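Halogenase PltM (Pseudomonas fluorescens, PDB 6BZN) halogenates phenolic substrates as a flavoprotein, with chlorinase, brominase and iodinase activity and an unusually broad range of substrates. Local coordinates at residues D124-P129 with S236-P241; Q160-E165 with V176-A181; L203-T208 with S328-G333; Q476-A481 with N493-L498. One frame throughout, in Å; residues are numbered along the deposited sequence. Where two conformers were deposited one is given.

Contact 1: D124-P129 with S236-P241; sequences DHLVAP and SRTRSP
Arg237 sets its CG anti to the backbone N (chi1 175°) and then bends at chi2 (61°), which swings the guanidinium across to Asp124, whose own CG is tucked beside its backbone N. The result is an end-on, two-nitrogen salt bridge that ties the tail of helix 235-238 to the loop just ahead of strand 126-131, an outermost strand of the mixed seven-stranded sheet. Arg237 NH1 donates to Asp124 OD1 at 2.9 Å, and Arg237 NH2 to Asp124 OD2 at the same 2.9 Å. Both oxygens lie close to the guanidinium plane, yet the carboxylate is turned 44° against it: OD1 is met on its syn side and OD2 from above the carboxylate plane. An arginine, long and charged, suits this exposed position, since it can reach the short aspartate while its guanidinium stays near solvent.

Deeper in, the contact turns apolar. Leu126 lays CD2 against Thr238 CG2 at 3.7 Å, and Tyr228 packs on both residues. Threonine fits here because it faces two ways: the methyl meets the leucine, while Thr238 OG1 accepts from Ser240 N at 3.3 Å, an ST turn that follows the chain out of the helix past Arg239, with its positive phi. Next to Phe518 two small residues meet: Ala128 CB stands 4.3 Å from Ser240 OG, a hydroxyl whose hydrogen bond goes to Ile242 O.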
loop_
_atom_site.group_PDB
_atom_site.type_symbol
_atom_site.label_atom_id
_atom_site.label_comp_id
_atom_site.label_asym_id
_atom_site.label_seq_id
_atom_site.Cartn_x
_atom_site.Cartn_y
_atom_site.Cartn_z
ATOM N N ASP A 124 5.026 -21.384 -17.292
ATOM C CA ASP A 124 5.668 -21.965 -16.106
ATOM C C ASP A 124 6.549 -20.990 -15.323
ATOM O O ASP A 124 7.033 -21.335 -14.259
ATOM C CB ASP A 124 6.469 -23.197 -16.500
ATOM C CG ASP A 124 5.597 -24.240 -17.171
ATOM O OD1 ASP A 124 4.512 -24.544 -16.619
ATOM O OD2 ASP A 124 5.967 -24.711 -18.264
ATOM N N HIS A 125 6.734 -19.776 -15.834
ATOM C CA HIS A 125 7.466 -18.726 -15.106
ATOM C C HIS A 125 6.484 -17.865 -14.326
ATOM O O HIS A 125 6.458 -16.636 -14.500
ATOM C CB HIS A 125 8.304 -17.889 -16.078
ATOM C CG HIS A 125 9.408 -18.655 -16.723
ATOM N ND1 HIS A 125 10.044 -18.227 -17.867
ATOM C CD2 HIS A 125 9.995 -19.827 -16.382
ATOM C CE1 HIS A 125 10.978 -19.100 -18.202
ATOM N NE2 HIS A 125 10.975 -20.073 -17.311
ATOM N N LEU A 126 5.714 -18.538 -13.455
ATOM C CA LEU A 126 4.666 -17.952 -12.616
ATOM C C LEU A 126 4.825 -18.377 -11.155
ATOM O O LEU A 126 5.178 -19.522 -10.874
ATOM C CB LEU A 126 3.278 -18.445 -13.058
ATOM C CG LEU A 126 2.482 -17.683 -14.104
ATOM C CD1 LEU A 126 3.316 -17.422 -15.340
ATOM C CD2 LEU A 126 1.217 -18.476 -14.444
ATOM N N VAL A 127 4.542 -17.466 -10.232
ATOM C CA VAL A 127 4.289 -17.827 -8.838
ATOM C C VAL A 127 3.016 -17.107 -8.406
ATOM O O VAL A 127 2.751 -15.981 -8.840
ATOM C CB VAL A 127 5.460 -17.510 -7.863
ATOM C CG1 VAL A 127 6.678 -18.362 -8.176
ATOM C CG2 VAL A 127 5.844 -16.034 -7.873
ATOM N N ALA A 128 2.226 -17.764 -7.569
ATOM C CA ALA A 128 0.993 -17.168 -7.068
ATOM C C ALA A 128 0.584 -17.854 -5.772
ATOM O O ALA A 128 -0.067 -18.885 -5.808
ATOM C CB ALA A 128 -0.120 -17.269 -8.110
ATOM N N PRO A 129 0.985 -17.294 -4.619
ATOM C CA PRO A 129 0.558 -17.896 -3.363
ATOM C C PRO A 129 -0.857 -17.443 -3.016
ATOM O O PRO A 129 -1.065 -16.259 -2.827
ATOM C CB PRO A 129 1.581 -17.382 -2.350
ATOM C CG PRO A 129 2.174 -16.142 -2.957
ATOM C CD PRO A 129 1.940 -16.185 -4.431
ATOM N N SER A 236 -5.707 -25.091 -16.522
ATOM C CA SER A 236 -5.241 -26.438 -16.910
ATOM C C SER A 236 -3.793 -26.473 -17.414
ATOM O O SER A 236 -3.132 -27.519 -17.339
ATOM C CB SER A 236 -6.174 -27.027 -17.969
ATOM O OG SER A 236 -6.189 -26.211 -19.125
ATOM N N ARG A 237 -3.305 -25.343 -17.933
ATOM C CA ARG A 237 -1.918 -25.206 -18.353
ATOM C C ARG A 237 -1.013 -24.698 -17.230
ATOM O O ARG A 237 0.057 -25.251 -17.004
ATOM C CB ARG A 237 -1.830 -24.281 -19.576
ATOM C CG ARG A 237 -0.434 -23.953 -20.065
ATOM C CD ARG A 237 0.346 -25.183 -20.510
ATOM N NE ARG A 237 1.735 -24.823 -20.797
ATOM C CZ ARG A 237 2.722 -24.763 -19.905
ATOM N NH1 ARG A 237 2.521 -25.047 -18.622
ATOM N NH2 ARG A 237 3.938 -24.416 -20.309
ATOM N N THR A 238 -1.424 -23.639 -16.534
ATOM C CA THR A 238 -0.572 -23.050 -15.508
ATOM C C THR A 238 -0.526 -23.880 -14.234
ATOM O O THR A 238 0.459 -23.829 -13.508
ATOM C CB THR A 238 -1.018 -21.619 -15.139
ATOM O OG1 THR A 238 -2.340 -21.664 -14.618
ATOM C CG2 THR A 238 -0.967 -20.725 -16.346
ATOM N N ARG A 239 -1.596 -24.627 -13.963
ATOM C CA ARG A 239 -1.768 -25.359 -12.704
ATOM C C ARG A 239 -1.872 -24.431 -11.492
ATOM O O ARG A 239 -1.677 -24.867 -10.350
ATOM C CB ARG A 239 -0.649 -26.395 -12.473
ATOM C CG ARG A 239 -0.309 -27.249 -13.693
ATOM C CD ARG A 239 0.719 -28.309 -13.316
ATOM N NE ARG A 239 1.248 -29.021 -14.479
ATOM C CZ ARG A 239 2.099 -30.054 -14.426
ATOM N NH1 ARG A 239 2.511 -30.629 -15.558
ATOM N NH2 ARG A 239 2.541 -30.532 -13.258
ATOM N N SER A 240 -2.190 -23.155 -11.717
ATOM C CA SER A 240 -2.368 -22.238 -10.615
ATOM C C SER A 240 -3.655 -22.623 -9.884
ATOM O O SER A 240 -4.662 -22.894 -10.522
ATOM C CB SER A 240 -2.481 -20.798 -11.097
ATOM O OG SER A 240 -2.807 -19.971 -9.998
ATOM N N PRO A 241 -3.624 -22.632 -8.546
ATOM C CA PRO A 241 -4.829 -22.872 -7.771
ATOM C C PRO A 241 -5.882 -21.745 -7.855
ATOM O O PRO A 241 -7.020 -21.966 -7.452
ATOM C CB PRO A 241 -4.297 -23.001 -6.348
ATOM C CG PRO A 241 -3.076 -22.159 -6.337
ATOM C CD PRO A 241 -2.473 -22.298 -7.686
#

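Contact 2: Q160-E165 with V176-A181; sequences QNIKIE and VALSNA
Ile164 and Leu178 form an antiparallel, non-hydrogen-bonded pair at the open end of the beta hairpin made by strands 164-170 and 173-178, opposite its tight turn. Two backbone bonds flank the pair. Ser179 N reaches Lys163 O at 3.0 Å, nearly along the C=O axis, and Glu165 N reaches Ala177 O at 2.8 Å, from above the carbonyl plane. Lys163 O also receives the CA-H of Leu178, with Leu178 CA 3.4 Å away.

On the face that carries Ile164 and Leu178, apolar side chains pack against one another across the strands. Ile164 places CG2 anti to its backbone N (CG1 at chi1 -67°), which sets CG2 3.8 Å from Val176 CG1, while its CG1 branch lies 4.2 Å from Leu178 CD2. Val176 and Ile162 both rest on Leu52 of strand 49-52. The hairpin belongs to a three-stranded antiparallel sheet, completed by strand 181-186, that lies against the parallel sheet of the Rossmann-type FAD-binding fold; Ile162 comes within about 6 Å, side chain to side chain, of Asp53, an FAD-binding residue.

The outer side is polar. Ser179 OG donates to Glu165 OE1 at 2.8 Å, meeting the carboxylate on its anti side and 33° out of its plane, and the Lys163 CG methylene leans on the same hydroxyl. Ser179 is already the second residue of a type II turn from Leu178 to Ala181, in which Asn180, the third, has the positive phi that asparagine tolerates well. A water accepts from Lys163 N and donates to Ser179 O, filling in where the strands diverge.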
loop_
_atom_site.group_PDB
_atom_site.type_symbol
_atom_site.label_atom_id
_atom_site.label_comp_id
_atom_site.label_asym_id
_atom_site.label_seq_id
_atom_site.Cartn_x
_atom_site.Cartn_y
_atom_site.Cartn_z
ATOM N N GLN A 160 -14.560 21.038 0.767
ATOM C CA GLN A 160 -13.973 20.594 -0.490
ATOM C C GLN A 160 -13.684 21.780 -1.387
ATOM O O GLN A 160 -14.226 22.870 -1.178
ATOM C CB GLN A 160 -14.973 19.705 -1.228
ATOM C CG GLN A 160 -15.470 18.518 -0.433
ATOM C CD GLN A 160 -14.673 17.276 -0.736
ATOM O OE1 GLN A 160 -14.917 16.623 -1.745
ATOM N NE2 GLN A 160 -13.710 16.948 0.122
ATOM N N ASN A 161 -12.842 21.558 -2.394
ATOM C CA ASN A 161 -12.550 22.580 -3.405
ATOM C C ASN A 161 -12.047 23.909 -2.816
ATOM O O ASN A 161 -12.364 24.978 -3.329
ATOM C CB ASN A 161 -13.795 22.796 -4.289
ATOM C CG ASN A 161 -13.460 23.412 -5.625
ATOM O OD1 ASN A 161 -12.370 23.213 -6.153
ATOM N ND2 ASN A 161 -14.407 24.156 -6.189
ATOM N N ILE A 162 -11.287 23.827 -1.721
ATOM C CA ILE A 162 -10.775 25.028 -1.033
ATOM C C ILE A 162 -9.337 25.281 -1.434
ATOM O O ILE A 162 -8.705 24.450 -2.075
ATOM C CB ILE A 162 -10.936 24.998 0.519
ATOM C CG1 ILE A 162 -10.333 23.750 1.178
ATOM C CG2 ILE A 162 -12.400 25.120 0.902
ATOM C CD1 ILE A 162 -8.821 23.685 1.164
ATOM N N LYS A 163 -8.835 26.451 -1.082
ATOM C CA LYS A 163 -7.449 26.800 -1.322
ATOM C C LYS A 163 -6.862 27.255 0.005
ATOM O O LYS A 163 -7.321 28.228 0.591
ATOM C CB LYS A 163 -7.359 27.896 -2.401
ATOM C CG LYS A 163 -5.963 28.461 -2.671
ATOM C CD LYS A 163 -4.895 27.380 -2.808
ATOM C CE LYS A 163 -3.754 27.788 -3.737
ATOM N NZ LYS A 163 -2.931 28.917 -3.221
ATOM N N ILE A 164 -5.883 26.504 0.495
ATOM C CA ILE A 164 -5.168 26.861 1.707
ATOM C C ILE A 164 -4.133 27.904 1.327
ATOM O O ILE A 164 -3.300 27.650 0.470
ATOM C CB ILE A 164 -4.468 25.636 2.335
ATOM C CG1 ILE A 164 -5.515 24.651 2.856
ATOM C CG2 ILE A 164 -3.534 26.061 3.467
ATOM C CD1 ILE A 164 -4.985 23.249 3.058
ATOM N N GLU A 165 -4.195 29.064 1.972
ATOM C CA GLU A 165 -3.257 30.159 1.721
ATOM C C GLU A 165 -2.012 30.099 2.592
ATOM O O GLU A 165 -0.934 30.431 2.132
ATOM C CB GLU A 165 -3.962 31.497 1.898
ATOM C CG GLU A 165 -5.113 31.657 0.911
ATOM C CD GLU A 165 -5.426 33.099 0.589
ATOM O OE1 GLU A 165 -5.806 33.359 -0.578
ATOM O OE2 GLU A 165 -5.289 33.958 1.496
ATOM N N VAL A 176 -5.009 28.063 9.952
ATOM C CA VAL A 176 -5.026 27.854 8.516
ATOM C C VAL A 176 -5.842 28.976 7.882
ATOM O O VAL A 176 -7.010 29.166 8.219
ATOM C CB VAL A 176 -5.595 26.466 8.129
ATOM C CG1 VAL A 176 -5.570 26.285 6.612
ATOM C CG2 VAL A 176 -4.793 25.355 8.811
ATOM N N ALA A 177 -5.201 29.713 6.979
ATOM C CA ALA A 177 -5.863 30.753 6.211
ATOM C C ALA A 177 -6.374 30.133 4.924
ATOM O O ALA A 177 -5.683 29.309 4.315
ATOM C CB ALA A 177 -4.894 31.884 5.916
ATOM N N LEU A 178 -7.579 30.533 4.518
ATOM C CA LEU A 178 -8.277 29.982 3.358
ATOM C C LEU A 178 -8.658 31.116 2.405
ATOM O O LEU A 178 -9.005 32.202 2.862
ATOM C CB LEU A 178 -9.550 29.271 3.826
ATOM C CG LEU A 178 -9.359 28.170 4.869
ATOM C CD1 LEU A 178 -10.677 27.799 5.543
ATOM C CD2 LEU A 178 -8.712 26.957 4.223
ATOM N N SER A 179 -8.609 30.874 1.095
ATOM C CA SER A 179 -9.041 31.903 0.127
ATOM C C SER A 179 -10.546 32.110 0.266
ATOM O O SER A 179 -11.293 31.138 0.357
ATOM C CB SER A 179 -8.706 31.505 -1.313
ATOM O OG SER A 179 -7.322 31.221 -1.457
ATOM N N ASN A 180 -10.974 33.372 0.317
ATOM C CA ASN A 180 -12.400 33.731 0.388
ATOM C C ASN A 180 -13.154 33.142 1.601
ATOM O O ASN A 180 -14.326 32.747 1.501
ATOM C CB ASN A 180 -13.107 33.371 -0.939
ATOM C CG ASN A 180 -12.503 34.088 -2.145
ATOM O OD1 ASN A 180 -11.941 35.182 -2.023
ATOM N ND2 ASN A 180 -12.632 33.479 -3.319
ATOM N N ALA A 181 -12.469 33.089 2.744
ATOM C CA ALA A 181 -13.081 32.672 4.006
ATOM C C ALA A 181 -12.209 33.089 5.179
ATOM O O ALA A 181 -11.014 33.318 5.016
ATOM C CB ALA A 181 -13.292 31.167 4.025
HETATM O O HOH W 1 -10.862 28.409 -0.108
#

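Contact 3: L203-T208 with S328-G333; sequences LGLRTT and SVQNVG
Leu205 makes the largest share of this contact, its side chain lying along the loop residues Val329 and Gln330. With CG anti to the carbonyl carbon (chi1 -51°) and the chain extended at chi2, its two methyls part: CD2 lies 4.0 Å from Val329 CG2 and also near Gln330 CB, whereas CD1 presses on Gln330 O at 3.4 Å. That carbonyl oxygen is buried with no polar partner in the model, so the leucine covers it with hydrocarbon alone. Val329 holds CG2 between its backbone N and carbonyl carbon, which turns this methyl to the leucine; its other methyl, CG1, lies nearer Thr207 CG2. Valine and threonine, beta-branched, suit the extended chain here, and their methyls meet across the pair.

The frame beneath is a minimal antiparallel sheet of two short strands, 206-207 and 327-328. Arg206 and Ser328 make a non-hydrogen-bonded pair, with CA atoms 4.4 Å apart, and Val329 N donates to Leu205 O at 3.0 Å. The CA-H of Ser328 points at the same oxygen, with Ser328 CA 3.2 Å from Leu205 O.

Arg206 runs out extended before bending at chi3 (-69°). Its guanidinium then donates to the carbonyls of Gln195 and Ala342 and makes a cation-pi contact with Tyr326, a residue that binds FAD, so its rotation is fixed from several directions beside the flavin sites. Arg206 NE donates to a water 3.2 Å away, lying at the guanidinium edge in its plane. Ser328, small enough for a buried place, hydrogen-bonds through OG to the carbonyl of Thr343.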
loop_
_atom_site.group_PDB
_atom_site.type_symbol
_atom_site.label_atom_id
_atom_site.label_comp_id
_atom_site.label_asym_id
_atom_site.label_seq_id
_atom_site.Cartn_x
_atom_site.Cartn_y
_atom_site.Cartn_z
ATOM N N LEU A 203 7.599 22.482 5.673
ATOM C CA LEU A 203 8.436 22.067 6.799
ATOM C C LEU A 203 9.821 21.613 6.407
ATOM O O LEU A 203 10.665 21.449 7.278
ATOM C CB LEU A 203 7.774 20.945 7.593
ATOM C CG LEU A 203 6.531 21.336 8.401
ATOM C CD1 LEU A 203 5.846 20.075 8.890
ATOM C CD2 LEU A 203 6.912 22.245 9.545
ATOM N N GLY A 204 10.044 21.369 5.125
ATOM C CA GLY A 204 11.354 20.995 4.636
ATOM C C GLY A 204 11.817 19.625 5.095
ATOM O O GLY A 204 13.007 19.434 5.350
ATOM N N LEU A 205 10.888 18.670 5.223
ATOM C CA LEU A 205 11.256 17.339 5.730
ATOM C C LEU A 205 11.488 16.280 4.642
ATOM O O LEU A 205 12.088 15.254 4.928
ATOM C CB LEU A 205 10.218 16.835 6.737
ATOM C CG LEU A 205 9.875 17.825 7.862
ATOM C CD1 LEU A 205 8.599 17.429 8.585
ATOM C CD2 LEU A 205 11.034 17.927 8.819
ATOM N N ARG A 206 11.038 16.528 3.414
ATOM C CA ARG A 206 11.122 15.522 2.356
ATOM C C ARG A 206 12.466 15.506 1.636
ATOM O O ARG A 206 13.068 16.557 1.380
ATOM C CB ARG A 206 10.003 15.722 1.348
ATOM C CG ARG A 206 9.881 14.570 0.381
ATOM C CD ARG A 206 8.672 14.723 -0.497
ATOM N NE ARG A 206 7.438 14.548 0.263
ATOM C CZ ARG A 206 6.234 14.569 -0.280
ATOM N NH1 ARG A 206 6.107 14.747 -1.583
ATOM N NH2 ARG A 206 5.156 14.406 0.491
ATOM N N THR A 207 12.914 14.301 1.289
ATOM C CA THR A 207 14.155 14.109 0.537
ATOM C C THR A 207 14.089 12.797 -0.241
ATOM O O THR A 207 13.293 11.925 0.093
ATOM C CB THR A 207 15.387 14.094 1.476
ATOM O OG1 THR A 207 16.584 13.997 0.711
ATOM C CG2 THR A 207 15.341 12.932 2.433
ATOM N N THR A 208 14.921 12.692 -1.274
ATOM C CA THR A 208 15.187 11.439 -1.959
ATOM C C THR A 208 16.562 10.874 -1.598
ATOM O O THR A 208 16.918 9.792 -2.072
ATOM C CB THR A 208 15.075 11.600 -3.484
ATOM O OG1 THR A 208 16.026 12.566 -3.938
ATOM C CG2 THR A 208 13.666 12.051 -3.871
ATOM N N SER A 328 11.024 11.061 4.421
ATOM C CA SER A 328 11.142 12.259 5.255
ATOM C C SER A 328 12.042 12.012 6.444
ATOM O O SER A 328 12.121 10.900 6.966
ATOM C CB SER A 328 9.778 12.724 5.744
ATOM O OG SER A 328 8.921 13.076 4.672
ATOM N N VAL A 329 12.719 13.068 6.875
ATOM C CA VAL A 329 13.649 12.973 7.996
ATOM C C VAL A 329 12.925 12.973 9.357
ATOM O O VAL A 329 13.451 12.453 10.346
ATOM C CB VAL A 329 14.744 14.072 7.934
ATOM C CG1 VAL A 329 15.516 13.986 6.628
ATOM C CG2 VAL A 329 14.168 15.472 8.091
ATOM N N GLN A 330 11.743 13.585 9.401
ATOM C CA GLN A 330 10.858 13.596 10.573
ATOM C C GLN A 330 9.447 13.696 10.028
ATOM O O GLN A 330 9.264 14.084 8.868
ATOM C CB GLN A 330 11.087 14.825 11.456
ATOM C CG GLN A 330 12.415 14.869 12.193
ATOM C CD GLN A 330 12.520 16.070 13.135
ATOM O OE1 GLN A 330 11.830 17.069 12.963
ATOM N NE2 GLN A 330 13.386 15.968 14.131
ATOM N N ASN A 331 8.461 13.350 10.839
ATOM C CA ASN A 331 7.080 13.569 10.432
ATOM C C ASN A 331 6.089 13.912 11.523
ATOM O O ASN A 331 4.896 13.943 11.265
ATOM C CB ASN A 331 6.598 12.357 9.607
ATOM C CG ASN A 331 6.183 11.185 10.473
ATOM O OD1 ASN A 331 6.610 11.066 11.615
ATOM N ND2 ASN A 331 5.344 10.305 9.930
ATOM N N VAL A 332 6.566 14.186 12.736
ATOM C CA VAL A 332 5.706 14.670 13.807
ATOM C C VAL A 332 6.369 15.873 14.454
ATOM O O VAL A 332 7.599 15.992 14.460
ATOM C CB VAL A 332 5.414 13.583 14.867
ATOM C CG1 VAL A 332 4.743 12.367 14.233
ATOM C CG2 VAL A 332 6.678 13.142 15.593
ATOM N N GLY A 333 5.541 16.755 14.994
ATOM C CA GLY A 333 6.001 17.869 15.835
ATOM C C GLY A 333 5.042 18.057 16.981
ATOM O O GLY A 333 4.129 17.259 17.171
HETATM O O HOH W 2 7.416 14.634 3.477
#

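Contact 4: Q476-A481 with N493-L498; sequences QVMQQA and NALHEL
Val477 stands between two turns of the opposite helix and touches Ala494, Leu495 and Leu498, the heart of an antiparallel helical hairpin. Segments 476-481 and 493-498 run almost exactly opposed, their axes at 172° and 10.4 Å apart at closest approach, a spacing filled by aliphatic side chains.

Methyl-to-methyl contacts make up most of the interface. Val477 has CG1 anti to its backbone N (chi1 167°), and this torsion splits its two branches between neighbours: CG1 lies 4.0 Å from Ala494 CB and likewise 4.0 Å from Leu495 CD2, while CG2 meets Leu498 CD1 at 3.8 Å. Val477 and Leu498 lie alongside each other, pointing opposite ways; Leu495 instead slants across the valine. Alanine, with a single methyl, lets the valine's CG1 come near the opposite helix, and the two leucines reach the valine with their longer chains, one at each of its branches.

A single sulfur contact adds to these. Met478 is bent at chi2 and chi3, which brings SD to 3.8 Å from Leu495 CD1, the two side chains crossing at about a right angle. The unbranched, flexible thioether suits a buried place where the chain has to fold back on itself.

Hydrogen bonding stays within each helix, as in the bond from Ala481 N to Val477 O at 2.9 Å, and none crosses between them. Helices 465-483 and 488-502 thus pair through an apolar seam, whose inner side is closed by helix 410-441, where Trp416 packs on both Met478 and Leu495, and by helix 383-406, where Cys402 and Glu405 touch Met478.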
loop_
_atom_site.group_PDB
_atom_site.type_symbol
_atom_site.label_atom_id
_atom_site.label_comp_id
_atom_site.label_asym_id
_atom_site.label_seq_id
_atom_site.Cartn_x
_atom_site.Cartn_y
_atom_site.Cartn_z
ATOM N N GLN A 476 20.849 -7.978 1.921
ATOM C CA GLN A 476 22.316 -7.872 1.758
ATOM C C GLN A 476 22.786 -8.687 0.562
ATOM O O GLN A 476 23.591 -8.192 -0.229
ATOM C CB GLN A 476 23.078 -8.331 3.014
ATOM C CG GLN A 476 22.984 -7.374 4.187
ATOM C CD GLN A 476 23.424 -7.972 5.530
ATOM O OE1 GLN A 476 23.907 -9.111 5.609
ATOM N NE2 GLN A 476 23.254 -7.190 6.603
ATOM N N VAL A 477 22.269 -9.918 0.427
ATOM C CA VAL A 477 22.586 -10.779 -0.720
ATOM C C VAL A 477 22.185 -10.091 -2.026
ATOM O O VAL A 477 22.986 -10.050 -2.975
ATOM C CB VAL A 477 21.925 -12.190 -0.633
ATOM C CG1 VAL A 477 22.011 -12.928 -1.964
ATOM C CG2 VAL A 477 22.565 -13.022 0.473
ATOM N N MET A 478 20.962 -9.550 -2.073
ATOM C CA MET A 478 20.481 -8.877 -3.289
ATOM C C MET A 478 21.242 -7.603 -3.639
ATOM O O MET A 478 21.539 -7.381 -4.810
ATOM C CB MET A 478 18.990 -8.561 -3.194
ATOM C CG MET A 478 18.090 -9.785 -3.134
ATOM S SD MET A 478 18.337 -10.973 -4.476
ATOM C CE MET A 478 17.964 -9.979 -5.911
ATOM N N GLN A 479 21.557 -6.775 -2.646
ATOM C CA GLN A 479 22.290 -5.526 -2.915
ATOM C C GLN A 479 23.712 -5.829 -3.405
ATOM O O GLN A 479 24.190 -5.195 -4.343
ATOM C CB GLN A 479 22.292 -4.588 -1.691
ATOM C CG GLN A 479 20.914 -3.993 -1.346
ATOM C CD GLN A 479 20.330 -3.057 -2.415
ATOM O OE1 GLN A 479 21.051 -2.532 -3.272
ATOM N NE2 GLN A 479 19.012 -2.836 -2.356
ATOM N N GLN A 480 24.362 -6.816 -2.794
ATOM C CA GLN A 480 25.689 -7.251 -3.229
ATOM C C GLN A 480 25.656 -7.827 -4.652
ATOM O O GLN A 480 26.542 -7.544 -5.468
ATOM C CB GLN A 480 26.250 -8.281 -2.257
ATOM C CG GLN A 480 27.696 -8.659 -2.517
ATOM C CD GLN A 480 28.126 -9.847 -1.682
ATOM O OE1 GLN A 480 27.773 -10.987 -1.995
ATOM N NE2 GLN A 480 28.874 -9.594 -0.611
ATOM N N ALA A 481 24.625 -8.621 -4.939
ATOM C CA ALA A 481 24.380 -9.124 -6.290
ATOM C C ALA A 481 24.241 -7.995 -7.318
ATOM O O ALA A 481 24.814 -8.085 -8.414
ATOM C CB ALA A 481 23.147 -10.019 -6.308
ATOM N N ASN A 493 20.734 -19.308 -5.095
ATOM C CA ASN A 493 21.153 -20.348 -4.162
ATOM C C ASN A 493 21.457 -19.818 -2.759
ATOM O O ASN A 493 21.107 -20.454 -1.770
ATOM C CB ASN A 493 22.362 -21.103 -4.686
ATOM C CG ASN A 493 22.695 -22.297 -3.815
ATOM O OD1 ASN A 493 21.965 -23.289 -3.814
ATOM N ND2 ASN A 493 23.759 -22.189 -3.027
ATOM N N ALA A 494 22.127 -18.668 -2.689
ATOM C CA ALA A 494 22.410 -17.997 -1.419
ATOM C C ALA A 494 21.105 -17.659 -0.683
ATOM O O ALA A 494 20.993 -17.881 0.535
ATOM C CB ALA A 494 23.245 -16.743 -1.652
ATOM N N LEU A 495 20.106 -17.155 -1.417
ATOM C CA LEU A 495 18.791 -16.926 -0.816
ATOM C C LEU A 495 18.154 -18.225 -0.312
ATOM O O LEU A 495 17.623 -18.264 0.788
ATOM C CB LEU A 495 17.840 -16.222 -1.787
ATOM C CG LEU A 495 18.173 -14.795 -2.219
ATOM C CD1 LEU A 495 17.178 -14.347 -3.286
ATOM C CD2 LEU A 495 18.176 -13.833 -1.047
ATOM N N HIS A 496 18.196 -19.271 -1.124
ATOM C CA HIS A 496 17.601 -20.559 -0.758
ATOM C C HIS A 496 18.203 -21.097 0.553
ATOM O O HIS A 496 17.483 -21.548 1.430
ATOM C CB HIS A 496 17.795 -21.557 -1.898
ATOM C CG HIS A 496 17.017 -22.825 -1.744
ATOM N ND1 HIS A 496 17.440 -24.021 -2.280
ATOM C CD2 HIS A 496 15.846 -23.088 -1.120
ATOM C CE1 HIS A 496 16.553 -24.961 -2.015
ATOM N NE2 HIS A 496 15.581 -24.425 -1.304
ATOM N N GLU A 497 19.518 -20.999 0.698
ATOM C CA GLU A 497 20.188 -21.465 1.924
ATOM C C GLU A 497 19.768 -20.641 3.153
ATOM O O GLU A 497 19.538 -21.203 4.234
ATOM C CB GLU A 497 21.709 -21.478 1.733
ATOM C CG GLU A 497 22.203 -22.484 0.686
ATOM C CD GLU A 497 21.940 -23.940 1.073
ATOM O OE1 GLU A 497 22.067 -24.263 2.268
ATOM O OE2 GLU A 497 21.584 -24.760 0.187
ATOM N N LEU A 498 19.633 -19.321 2.984
ATOM C CA LEU A 498 19.078 -18.467 4.042
ATOM C C LEU A 498 17.655 -18.884 4.442
ATOM O O LEU A 498 17.340 -18.949 5.633
ATOM C CB LEU A 498 19.106 -16.981 3.624
ATOM C CG LEU A 498 20.498 -16.342 3.526
ATOM C CD1 LEU A 498 20.428 -14.946 2.932
ATOM C CD2 LEU A 498 21.171 -16.324 4.894
#

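How the contacts relate
All four contacts are partly buried, and no two of them touch. Contacts 2 and 3 lie near the flavin sites, about 24 Å apart between centres, and both pair antiparallel strands through backbone bonds. Contacts 1 and 4 lie away from the annotated sites, with nearest atoms about 12 Å apart; helix 410-441 packs on segment 124-129 and on the seam of contact 4. Their chemistry differs: contact 1 couples a salt bridge near the surface to an apolar interior, while contact 4 is wholly apolar. Contact 2 is local, closing a hairpin, as contact 4 closes a helical one; contacts 1 and 3 join segments more than a hundred residues apart, and their segments alternate along the chain.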